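Local coordinates for putative alpha/beta hydrolase (Desulfitobacterium hafniense, PDB 4RPC), which is a putative alpha/beta hydrolase of undetermined substrate that probably cleaves its target with a serine nucleophile, at residues G58-M67 with Y174-A185; V70-L81 with S100-I111. All coordinates share one frame; numbering follows the deposited sequence.

Overall arrangement
Both contacts involve the chain between strands 50-54 and 88-95 of an alpha/beta hydrolase. Interaction 1 ties loop 58-67 to turn 174-177 and the first turns of helix 179-191. Interaction 2 crosses helix 70-83 with helix 97-108. Their centres lie about 20 Å apart, and segment 58-67 runs almost directly into 70-81. They meet where Met67 CG lies 3.4 Å from Thr73 OG1; Glu65 and Lys76 form a long, weak ion pair. Leu97 of helix 97-108 touches both Met67 and Ala185. That helix begins within a GxSxG pattern (Gly94, Ser96, Gly98), consistent with a nucleophile elbow and a Ser96-His241-Glu213 triad. The Val101 side chain touches this probable elbow; Ser100 lies near, without touching, the probable triad.

Interaction 1 (G58-M67 with Y174-A185); sequences GHTAHPREYM and YEHITREALLHA
Tyr66 lies over the first turns of helix 179-185. Its CB is 3.8 Å from His184 ND1, and CG and CD2 face that same nitrogen. Farther out, CD1 meets Ala181 CA at 3.7 Å and CE1 comes near the Ala181 backbone. CE2 and CZ lead to Glu180 CB, which OH also reaches. With CG anti to its own carbonyl carbon (chi1 -57°), the ring comes nearly parallel to that of His184, planes 13° apart but slid so that they barely overlap. The imidazole is steadied by ND1, which donates to Glu180 O from above the carbonyl plane. Replacing the ring by an alanine's methyl would probably cost Glu180 CB and Ala181 this cover and leave His184 without its flat neighbour. Ile177 CD1 sits over the centre of the His59 ring, 3.8 Å from its centroid. His59 ND1 bonds to Glu57 O and NE2 to Gly31 N, which fixes the ring's rotation. A water joins the backbones, accepting from Met67 N and donating to Ala181 O (2.7 Å). The arrangement is a loop laid along a helix start, joining the segment after strand 50-54 to helix 179-191 in an alpha/beta hydrolase fold.

Interaction 2 (V70-L81 with S100-I111); sequences VEETAGKLGEAL and SVAVEMAIRGEI
Ala74 and Met105 mark the closest backbone approach of two helices whose axes pass 8.8 Å apart at a crossing angle of -65°. Three side chains pack as knobs into holes. Ala74 CB fits among Val101, Met105 and the aliphatic parts of Glu104 and Arg108, and its shortest contact is to Glu104 CG, at 3.3 Å. Val101 enters the hole formed by Val70, Thr73, Ala74 and Leu77. Met105, a selenomethionine, sits among Ala74, Leu77, Gly78 and Leu81. Its SE meets Leu77 CD2 at 3.4 Å; the bend at chi3 (84°) turns CE to Leu81 CD1 at 3.6 Å. At the start of helix 70-81, Val70 CG1 rests on Ser100 O.

Arg108 and Glu110 form an exposed polar margin. The Arg108 guanidinium lays one face over Gly75 CA, 3.7 Å above the plane. Arg108 NE donates to a water that in turn donates to Ala74 O. Arg108 NH2 makes a salt bridge to Glu110 OE1 at 2.8 Å, with a weak hydrogen bond, though both side chains are poorly ordered. Glu71 OE2 and Glu104 OE1, like charges, lie 4.4 Å apart. Lys197 pairs with Glu71 OE2, and Tyr192 OH bonds to Glu104 OE1, which probably eases the repulsion.

The chemistry implies that apolar interlocking holds the helices together, while water and outside partners serve the polar groups beside it.

Interaction 1 (G58-M67 with Y174-A185)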
loop_
_atom_site.group_PDB
_atom_site.type_symbol
_atom_site.label_atom_id
_atom_site.label_comp_id
_atom_site.label_asym_id
_atom_site.label_seq_id
_atom_site.Cartn_x
_atom_site.Cartn_y
_atom_site.Cartn_z
ATOM N N GLY A 58 -11.482 6.327 -7.283
ATOM C CA GLY A 58 -12.570 6.661 -6.357
ATOM C C GLY A 58 -12.188 7.240 -4.988
ATOM O O GLY A 58 -13.095 7.569 -4.215
ATOM N N HIS A 59 -10.879 7.390 -4.683
ATOM C CA HIS A 59 -10.456 7.917 -3.417
ATOM C C HIS A 59 -10.219 9.446 -3.462
ATOM O O HIS A 59 -9.090 9.975 -3.275
ATOM C CB HIS A 59 -9.227 7.162 -2.961
ATOM C CG HIS A 59 -9.550 5.751 -2.566
ATOM N ND1 HIS A 59 -10.121 4.864 -3.455
ATOM C CD2 HIS A 59 -9.430 5.094 -1.393
ATOM C CE1 HIS A 59 -10.387 3.734 -2.828
ATOM N NE2 HIS A 59 -9.947 3.833 -1.588
ATOM N N THR A 60 -11.321 10.137 -3.657
ATOM C CA THR A 60 -11.323 11.560 -3.919
ATOM C C THR A 60 -12.751 12.037 -3.554
ATOM O O THR A 60 -13.679 11.201 -3.310
ATOM C CB THR A 60 -10.915 11.791 -5.393
ATOM O OG1 THR A 60 -10.668 13.166 -5.627
ATOM C CG2 THR A 60 -11.942 11.304 -6.400
ATOM N N ALA A 61 -12.914 13.334 -3.440
ATOM C CA ALA A 61 -14.174 13.872 -2.955
ATOM C C ALA A 61 -15.315 13.664 -3.963
ATOM O O ALA A 61 -16.437 13.351 -3.546
ATOM C CB ALA A 61 -14.030 15.333 -2.576
ATOM N N HIS A 62 -15.028 13.774 -5.260
ATOM C CA HIS A 62 -16.040 13.589 -6.303
ATOM C C HIS A 62 -15.648 12.496 -7.297
ATOM O O HIS A 62 -15.198 12.778 -8.387
ATOM C CB HIS A 62 -16.252 14.918 -7.032
ATOM C CG HIS A 62 -16.501 16.057 -6.103
ATOM N ND1 HIS A 62 -15.596 17.083 -5.913
ATOM C CD2 HIS A 62 -17.533 16.307 -5.273
ATOM C CE1 HIS A 62 -16.079 17.933 -5.028
ATOM N NE2 HIS A 62 -17.244 17.474 -4.610
ATOM N N PRO A 63 -15.816 11.222 -6.914
ATOM C CA PRO A 63 -15.239 10.194 -7.772
ATOM C C PRO A 63 -16.016 10.048 -9.097
ATOM O O PRO A 63 -17.255 10.065 -9.123
ATOM C CB PRO A 63 -15.334 8.944 -6.913
ATOM C CG PRO A 63 -16.494 9.197 -6.034
ATOM C CD PRO A 63 -16.415 10.665 -5.705
ATOM N N ARG A 64 -15.274 9.972 -10.189
ATOM C CA ARG A 64 -15.867 9.748 -11.497
ATOM C C ARG A 64 -15.618 8.298 -11.910
ATOM O O ARG A 64 -16.095 7.865 -12.945
ATOM C CB ARG A 64 -15.285 10.703 -12.555
ATOM C CG ARG A 64 -15.191 12.176 -12.146
ATOM C CD ARG A 64 -15.101 13.078 -13.385
ATOM N NE ARG A 64 -16.329 12.991 -14.184
ATOM C CZ ARG A 64 -16.449 13.192 -15.507
ATOM N NH1 ARG A 64 -15.399 13.489 -16.277
ATOM N NH2 ARG A 64 -17.654 13.086 -16.072
ATOM N N GLU A 65 -14.910 7.534 -11.106
ATOM C CA GLU A 65 -14.819 6.113 -11.369
ATOM C C GLU A 65 -14.342 5.334 -10.161
ATOM O O GLU A 65 -13.934 5.894 -9.162
ATOM C CB GLU A 65 -13.872 5.848 -12.542
ATOM C CG GLU A 65 -12.409 5.954 -12.128
ATOM C CD GLU A 65 -11.450 6.080 -13.314
ATOM O OE1 GLU A 65 -11.304 5.127 -14.151
ATOM O OE2 GLU A 65 -10.857 7.173 -13.407
ATOM N N TYR A 66 -14.351 4.019 -10.301
ATOM C CA TYR A 66 -13.985 3.132 -9.237
ATOM C C TYR A 66 -12.976 2.154 -9.790
ATOM O O TYR A 66 -12.856 1.981 -11.005
ATOM C CB TYR A 66 -15.210 2.343 -8.765
ATOM C CG TYR A 66 -16.406 3.180 -8.298
ATOM C CD1 TYR A 66 -16.258 4.168 -7.333
ATOM C CD2 TYR A 66 -17.674 2.930 -8.791
ATOM C CE1 TYR A 66 -17.345 4.857 -6.856
ATOM C CE2 TYR A 66 -18.766 3.644 -8.348
ATOM C CZ TYR A 66 -18.601 4.603 -7.386
ATOM O OH TYR A 66 -19.701 5.337 -6.952
HETATM N N MSE A 67 -12.287 1.500 -8.875
HETATM C CA MSE A 67 -11.207 0.592 -9.177
HETATM C C MSE A 67 -11.758 -0.651 -9.838
HETATM O O MSE A 67 -12.807 -1.116 -9.470
HETATM C CB MSE A 67 -10.522 0.153 -7.901
HETATM C CG MSE A 67 -9.059 0.468 -8.058
HETATM SE SE MSE A 67 -7.967 -0.187 -6.574
HETATM C CE MSE A 67 -8.705 1.103 -5.404
ATOM N N TYR A 174 -10.136 7.718 4.785
ATOM C CA TYR A 174 -10.448 8.960 4.121
ATOM C C TYR A 174 -11.826 9.359 4.604
ATOM O O TYR A 174 -12.788 8.595 4.539
ATOM C CB TYR A 174 -10.367 8.810 2.576
ATOM C CG TYR A 174 -10.826 10.003 1.754
ATOM C CD1 TYR A 174 -10.466 11.292 2.079
ATOM C CD2 TYR A 174 -11.633 9.809 0.634
ATOM C CE1 TYR A 174 -10.925 12.374 1.339
ATOM C CE2 TYR A 174 -12.097 10.865 -0.114
ATOM C CZ TYR A 174 -11.735 12.121 0.218
ATOM O OH TYR A 174 -12.190 13.111 -0.589
ATOM N N GLU A 175 -11.930 10.574 5.100
ATOM C CA GLU A 175 -13.159 10.945 5.778
ATOM C C GLU A 175 -14.352 11.086 4.814
ATOM O O GLU A 175 -15.474 10.999 5.249
ATOM C CB GLU A 175 -12.936 12.178 6.661
ATOM C CG GLU A 175 -12.724 13.445 5.899
ATOM C CD GLU A 175 -12.550 14.650 6.823
ATOM O OE1 GLU A 175 -12.255 14.495 8.038
ATOM O OE2 GLU A 175 -12.711 15.772 6.308
ATOM N N HIS A 176 -14.105 11.243 3.519
ATOM C CA HIS A 176 -15.188 11.355 2.523
ATOM C C HIS A 176 -15.292 10.182 1.573
ATOM O O HIS A 176 -15.880 10.293 0.491
ATOM C CB HIS A 176 -15.040 12.632 1.718
ATOM C CG HIS A 176 -15.162 13.864 2.542
ATOM N ND1 HIS A 176 -16.233 14.084 3.389
ATOM C CD2 HIS A 176 -14.355 14.943 2.657
ATOM C CE1 HIS A 176 -16.072 15.246 3.995
ATOM N NE2 HIS A 176 -14.942 15.786 3.564
ATOM N N ILE A 177 -14.709 9.055 1.974
ATOM C CA ILE A 177 -14.765 7.889 1.140
ATOM C C ILE A 177 -16.253 7.409 1.077
ATOM O O ILE A 177 -17.038 7.607 2.018
ATOM C CB ILE A 177 -13.815 6.799 1.606
ATOM C CG1 ILE A 177 -13.695 5.674 0.569
ATOM C CG2 ILE A 177 -14.273 6.202 2.902
ATOM C CD1 ILE A 177 -12.924 6.069 -0.676
ATOM N N THR A 178 -16.639 6.916 -0.087
ATOM C CA THR A 178 -17.921 6.263 -0.228
ATOM C C THR A 178 -17.767 4.793 -0.155
ATOM O O THR A 178 -16.734 4.239 -0.513
ATOM C CB THR A 178 -18.589 6.618 -1.557
ATOM O OG1 THR A 178 -17.811 6.121 -2.660
ATOM C CG2 THR A 178 -18.761 8.081 -1.622
ATOM N N ARG A 179 -18.807 4.132 0.300
ATOM C CA ARG A 179 -18.748 2.703 0.426
ATOM C C ARG A 179 -18.476 2.021 -0.927
ATOM O O ARG A 179 -17.599 1.107 -1.009
ATOM C CB ARG A 179 -19.971 2.122 1.141
ATOM C CG ARG A 179 -19.868 0.597 1.255
ATOM C CD ARG A 179 -20.945 0.004 2.130
ATOM N NE ARG A 179 -20.679 -1.390 2.502
ATOM C CZ ARG A 179 -20.836 -2.440 1.705
ATOM N NH1 ARG A 179 -21.178 -2.301 0.433
ATOM N NH2 ARG A 179 -20.553 -3.645 2.169
ATOM N N GLU A 180 -19.102 2.512 -1.998
ATOM C CA GLU A 180 -18.858 1.849 -3.289
ATOM C C GLU A 180 -17.402 1.922 -3.645
ATOM O O GLU A 180 -16.866 0.980 -4.138
ATOM C CB GLU A 180 -19.636 2.456 -4.457
ATOM C CG GLU A 180 -20.979 1.825 -4.843
ATOM C CD GLU A 180 -21.070 0.304 -4.917
ATOM O OE1 GLU A 180 -20.741 -0.273 -5.985
ATOM O OE2 GLU A 180 -21.542 -0.296 -3.914
ATOM N N ALA A 181 -16.751 3.059 -3.411
ATOM C CA ALA A 181 -15.364 3.221 -3.834
ATOM C C ALA A 181 -14.451 2.305 -3.039
ATOM O O ALA A 181 -13.551 1.643 -3.562
ATOM C CB ALA A 181 -14.938 4.676 -3.687
ATOM N N LEU A 182 -14.730 2.252 -1.770
ATOM C CA LEU A 182 -13.981 1.406 -0.841
ATOM C C LEU A 182 -14.154 -0.031 -1.181
ATOM O O LEU A 182 -13.178 -0.781 -1.250
ATOM C CB LEU A 182 -14.488 1.638 0.573
ATOM C CG LEU A 182 -14.008 0.774 1.715
ATOM C CD1 LEU A 182 -12.519 0.937 1.761
ATOM C CD2 LEU A 182 -14.593 1.228 3.046
ATOM N N LEU A 183 -15.415 -0.419 -1.395
ATOM C CA LEU A 183 -15.713 -1.771 -1.749
ATOM C C LEU A 183 -14.987 -2.228 -3.026
ATOM O O LEU A 183 -14.417 -3.307 -3.059
ATOM C CB LEU A 183 -17.243 -1.964 -1.864
ATOM C CG LEU A 183 -17.738 -3.339 -2.197
ATOM C CD1 LEU A 183 -17.555 -4.250 -1.032
ATOM C CD2 LEU A 183 -19.214 -3.307 -2.527
ATOM N N HIS A 184 -15.030 -1.451 -4.098
ATOM C CA HIS A 184 -14.344 -1.851 -5.323
ATOM C C HIS A 184 -12.838 -2.018 -5.181
ATOM O O HIS A 184 -12.222 -2.895 -5.816
ATOM C CB HIS A 184 -14.633 -0.832 -6.406
ATOM C CG HIS A 184 -15.928 -1.095 -7.046
ATOM N ND1 HIS A 184 -17.040 -0.318 -6.828
ATOM C CD2 HIS A 184 -16.332 -2.150 -7.780
ATOM C CE1 HIS A 184 -18.059 -0.840 -7.485
ATOM N NE2 HIS A 184 -17.653 -1.960 -8.055
ATOM N N ALA A 185 -12.274 -1.206 -4.298
ATOM C CA ALA A 185 -10.851 -1.233 -4.031
ATOM C C ALA A 185 -10.529 -2.524 -3.304
ATOM O O ALA A 185 -9.502 -3.201 -3.593
ATOM C CB ALA A 185 -10.437 -0.062 -3.200
HETATM O O HOH W 1 -15.404 7.700 -2.667
HETATM O O HOH W 2 -15.949 10.377 -2.062
HETATM O O HOH W 3 -12.623 2.478 -5.978
HETATM O O HOH W 4 -12.846 -4.041 -8.061
#

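Interaction 2 (V70-L81 with S100-I111)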
loop_
_atom_site.group_PDB
_atom_site.type_symbol
_atom_site.label_atom_id
_atom_site.label_comp_id
_atom_site.label_asym_id
_atom_site.label_seq_id
_atom_site.Cartn_x
_atom_site.Cartn_y
_atom_site.Cartn_z
ATOM N N VAL A 70 -6.072 -4.514 -9.669
ATOM C CA VAL A 70 -4.737 -4.122 -9.396
ATOM C C VAL A 70 -4.051 -3.956 -10.703
ATOM O O VAL A 70 -3.326 -2.988 -10.861
ATOM C CB VAL A 70 -3.993 -5.161 -8.516
ATOM C CG1 VAL A 70 -2.515 -4.835 -8.430
ATOM C CG2 VAL A 70 -4.617 -5.283 -7.153
ATOM N N GLU A 71 -4.219 -4.894 -11.646
ATOM C CA GLU A 71 -3.553 -4.799 -12.979
ATOM C C GLU A 71 -3.897 -3.490 -13.753
ATOM O O GLU A 71 -3.034 -2.850 -14.395
ATOM C CB GLU A 71 -3.901 -6.007 -13.889
ATOM C CG GLU A 71 -3.349 -7.365 -13.415
ATOM C CD GLU A 71 -4.181 -8.044 -12.319
ATOM O OE1 GLU A 71 -5.189 -7.481 -11.820
ATOM O OE2 GLU A 71 -3.813 -9.169 -11.926
ATOM N N GLU A 72 -5.174 -3.142 -13.776
ATOM C CA GLU A 72 -5.561 -1.956 -14.520
ATOM C C GLU A 72 -5.067 -0.663 -13.807
ATOM O O GLU A 72 -4.541 0.247 -14.439
ATOM C CB GLU A 72 -7.042 -1.968 -14.757
ATOM C CG GLU A 72 -7.459 -1.005 -15.855
ATOM C CD GLU A 72 -8.865 -1.311 -16.376
ATOM O OE1 GLU A 72 -9.118 -2.500 -16.735
ATOM O OE2 GLU A 72 -9.692 -0.365 -16.403
ATOM N N THR A 73 -5.124 -0.639 -12.497
ATOM C CA THR A 73 -4.599 0.492 -11.730
ATOM C C THR A 73 -3.078 0.648 -11.950
ATOM O O THR A 73 -2.569 1.746 -12.293
ATOM C CB THR A 73 -5.011 0.306 -10.255
ATOM O OG1 THR A 73 -6.415 0.535 -10.162
ATOM C CG2 THR A 73 -4.270 1.239 -9.319
ATOM N N ALA A 74 -2.350 -0.463 -11.891
ATOM C CA ALA A 74 -0.901 -0.454 -12.160
ATOM C C ALA A 74 -0.627 0.044 -13.580
ATOM O O ALA A 74 0.185 0.959 -13.767
ATOM C CB ALA A 74 -0.286 -1.829 -11.928
ATOM N N GLY A 75 -1.353 -0.488 -14.564
ATOM C CA GLY A 75 -1.216 -0.036 -15.962
ATOM C C GLY A 75 -1.459 1.457 -16.103
ATOM O O GLY A 75 -0.632 2.211 -16.625
ATOM N N LYS A 76 -2.575 1.932 -15.590
ATOM C CA LYS A 76 -2.825 3.393 -15.647
ATOM C C LYS A 76 -1.752 4.262 -14.980
ATOM O O LYS A 76 -1.400 5.332 -15.461
ATOM C CB LYS A 76 -4.227 3.658 -15.122
ATOM C CG LYS A 76 -5.250 3.188 -16.182
ATOM C CD LYS A 76 -6.614 3.069 -15.595
ATOM C CE LYS A 76 -7.102 4.419 -15.086
ATOM N NZ LYS A 76 -8.022 4.155 -13.952
ATOM N N LEU A 77 -1.197 3.766 -13.886
ATOM C CA LEU A 77 -0.169 4.484 -13.153
ATOM C C LEU A 77 1.120 4.552 -13.954
ATOM O O LEU A 77 1.848 5.561 -13.929
ATOM C CB LEU A 77 0.105 3.740 -11.832
ATOM C CG LEU A 77 0.861 4.384 -10.715
ATOM C CD1 LEU A 77 0.466 5.843 -10.584
ATOM C CD2 LEU A 77 0.576 3.615 -9.422
ATOM N N GLY A 78 1.423 3.448 -14.628
ATOM C CA GLY A 78 2.581 3.403 -15.517
ATOM C C GLY A 78 2.406 4.444 -16.626
ATOM O O GLY A 78 3.371 5.086 -17.062
ATOM N N GLU A 79 1.193 4.631 -17.085
ATOM C CA GLU A 79 0.981 5.670 -18.116
ATOM C C GLU A 79 1.144 7.070 -17.543
ATOM O O GLU A 79 1.529 7.964 -18.250
ATOM C CB GLU A 79 -0.400 5.546 -18.724
ATOM C CG GLU A 79 -0.527 4.256 -19.510
ATOM C CD GLU A 79 -1.907 4.065 -20.100
ATOM O OE1 GLU A 79 -2.880 3.732 -19.356
ATOM O OE2 GLU A 79 -1.999 4.228 -21.320
ATOM N N ALA A 80 0.821 7.260 -16.266
ATOM C CA ALA A 80 0.920 8.594 -15.687
ATOM C C ALA A 80 2.357 8.896 -15.488
ATOM O O ALA A 80 2.758 10.017 -15.684
ATOM C CB ALA A 80 0.140 8.742 -14.391
ATOM N N LEU A 81 3.145 7.887 -15.155
ATOM C CA LEU A 81 4.577 8.070 -15.019
ATOM C C LEU A 81 5.257 8.389 -16.317
ATOM O O LEU A 81 6.121 9.250 -16.392
ATOM C CB LEU A 81 5.206 6.845 -14.391
ATOM C CG LEU A 81 4.918 6.608 -12.902
ATOM C CD1 LEU A 81 5.694 5.401 -12.394
ATOM C CD2 LEU A 81 5.204 7.811 -12.053
ATOM N N SER A 100 0.238 -4.224 -3.390
ATOM C CA SER A 100 -0.080 -5.098 -4.515
ATOM C C SER A 100 0.081 -4.320 -5.787
ATOM O O SER A 100 0.599 -4.846 -6.741
ATOM C CB SER A 100 -1.518 -5.644 -4.445
ATOM O OG SER A 100 -1.648 -6.411 -3.318
ATOM N N VAL A 101 -0.339 -3.078 -5.793
ATOM C CA VAL A 101 -0.116 -2.197 -6.959
ATOM C C VAL A 101 1.424 -2.017 -7.218
ATOM O O VAL A 101 1.889 -2.039 -8.362
ATOM C CB VAL A 101 -0.780 -0.859 -6.771
ATOM C CG1 VAL A 101 -0.447 0.088 -7.937
ATOM C CG2 VAL A 101 -2.283 -1.022 -6.643
ATOM N N ALA A 102 2.200 -1.860 -6.159
ATOM C CA ALA A 102 3.655 -1.701 -6.306
ATOM C C ALA A 102 4.263 -2.950 -6.968
ATOM O O ALA A 102 5.011 -2.836 -7.907
ATOM C CB ALA A 102 4.294 -1.486 -4.957
ATOM N N VAL A 103 3.895 -4.145 -6.478
ATOM C CA VAL A 103 4.435 -5.375 -7.003
ATOM C C VAL A 103 4.064 -5.504 -8.450
ATOM O O VAL A 103 4.882 -5.806 -9.300
ATOM C CB VAL A 103 3.951 -6.590 -6.192
ATOM C CG1 VAL A 103 4.392 -7.899 -6.837
ATOM C CG2 VAL A 103 4.515 -6.524 -4.800
ATOM N N GLU A 104 2.801 -5.261 -8.742
ATOM C CA GLU A 104 2.335 -5.332 -10.132
ATOM C C GLU A 104 3.096 -4.386 -11.042
ATOM O O GLU A 104 3.354 -4.693 -12.234
ATOM C CB GLU A 104 0.855 -5.018 -10.203
ATOM C CG GLU A 104 0.236 -5.051 -11.568
ATOM C CD GLU A 104 0.152 -6.417 -12.148
ATOM O OE1 GLU A 104 0.232 -7.421 -11.399
ATOM O OE2 GLU A 104 0.022 -6.480 -13.380
HETATM N N MSE A 105 3.401 -3.210 -10.545
HETATM C CA MSE A 105 4.254 -2.308 -11.342
HETATM C C MSE A 105 5.637 -2.877 -11.591
HETATM O O MSE A 105 6.172 -2.708 -12.659
HETATM C CB MSE A 105 4.321 -0.938 -10.691
HETATM C CG MSE A 105 3.002 -0.262 -11.108
HETATM SE SE MSE A 105 3.052 1.450 -10.210
HETATM C CE MSE A 105 4.133 2.217 -11.692
ATOM N N ALA A 106 6.194 -3.616 -10.627
ATOM C CA ALA A 106 7.527 -4.215 -10.797
ATOM C C ALA A 106 7.536 -5.337 -11.805
ATOM O O ALA A 106 8.552 -5.604 -12.406
ATOM C CB ALA A 106 8.086 -4.719 -9.460
ATOM N N ILE A 107 6.406 -5.999 -11.962
ATOM C CA ILE A 107 6.261 -7.127 -12.862
ATOM C C ILE A 107 5.978 -6.708 -14.305
ATOM O O ILE A 107 6.471 -7.332 -15.227
ATOM C CB ILE A 107 5.096 -8.001 -12.377
ATOM C CG1 ILE A 107 5.450 -8.680 -11.065
ATOM C CG2 ILE A 107 4.633 -8.959 -13.473
ATOM C CD1 ILE A 107 4.248 -9.423 -10.493
ATOM N N ARG A 108 5.121 -5.710 -14.512
ATOM C CA ARG A 108 4.777 -5.275 -15.857
ATOM C C ARG A 108 6.008 -4.850 -16.654
ATOM O O ARG A 108 6.144 -5.180 -17.840
ATOM C CB ARG A 108 3.837 -4.096 -15.803
ATOM C CG ARG A 108 2.401 -4.432 -15.453
ATOM C CD ARG A 108 1.608 -3.128 -15.303
ATOM N NE ARG A 108 2.098 -2.017 -16.145
ATOM C CZ ARG A 108 1.763 -1.799 -17.424
ATOM N NH1 ARG A 108 0.920 -2.615 -18.059
ATOM N NH2 ARG A 108 2.280 -0.757 -18.076
ATOM N N GLY A 109 6.891 -4.086 -16.026
ATOM C CA GLY A 109 8.179 -3.778 -16.640
ATOM C C GLY A 109 8.178 -2.601 -17.593
ATOM O O GLY A 109 9.220 -2.286 -18.163
ATOM N N GLU A 110 7.036 -1.939 -17.777
ATOM C CA GLU A 110 7.008 -0.724 -18.573
ATOM C C GLU A 110 8.057 0.210 -17.954
ATOM O O GLU A 110 8.994 0.650 -18.595
ATOM C CB GLU A 110 5.612 -0.091 -18.533
ATOM C CG GLU A 110 5.345 0.914 -19.664
ATOM C CD GLU A 110 4.350 2.023 -19.289
ATOM O OE1 GLU A 110 3.446 1.779 -18.443
ATOM O OE2 GLU A 110 4.473 3.145 -19.836
ATOM N N ILE A 111 7.905 0.429 -16.663
ATOM C CA ILE A 111 8.765 1.267 -15.862
ATOM C C ILE A 111 9.656 0.456 -14.912
ATOM O O ILE A 111 9.187 -0.476 -14.259
ATOM C CB ILE A 111 7.864 2.212 -15.081
ATOM C CG1 ILE A 111 7.366 3.252 -16.080
ATOM C CG2 ILE A 111 8.596 2.814 -13.891
ATOM C CD1 ILE A 111 6.347 4.161 -15.496
HETATM O O HOH W 5 2.987 0.077 -14.940
#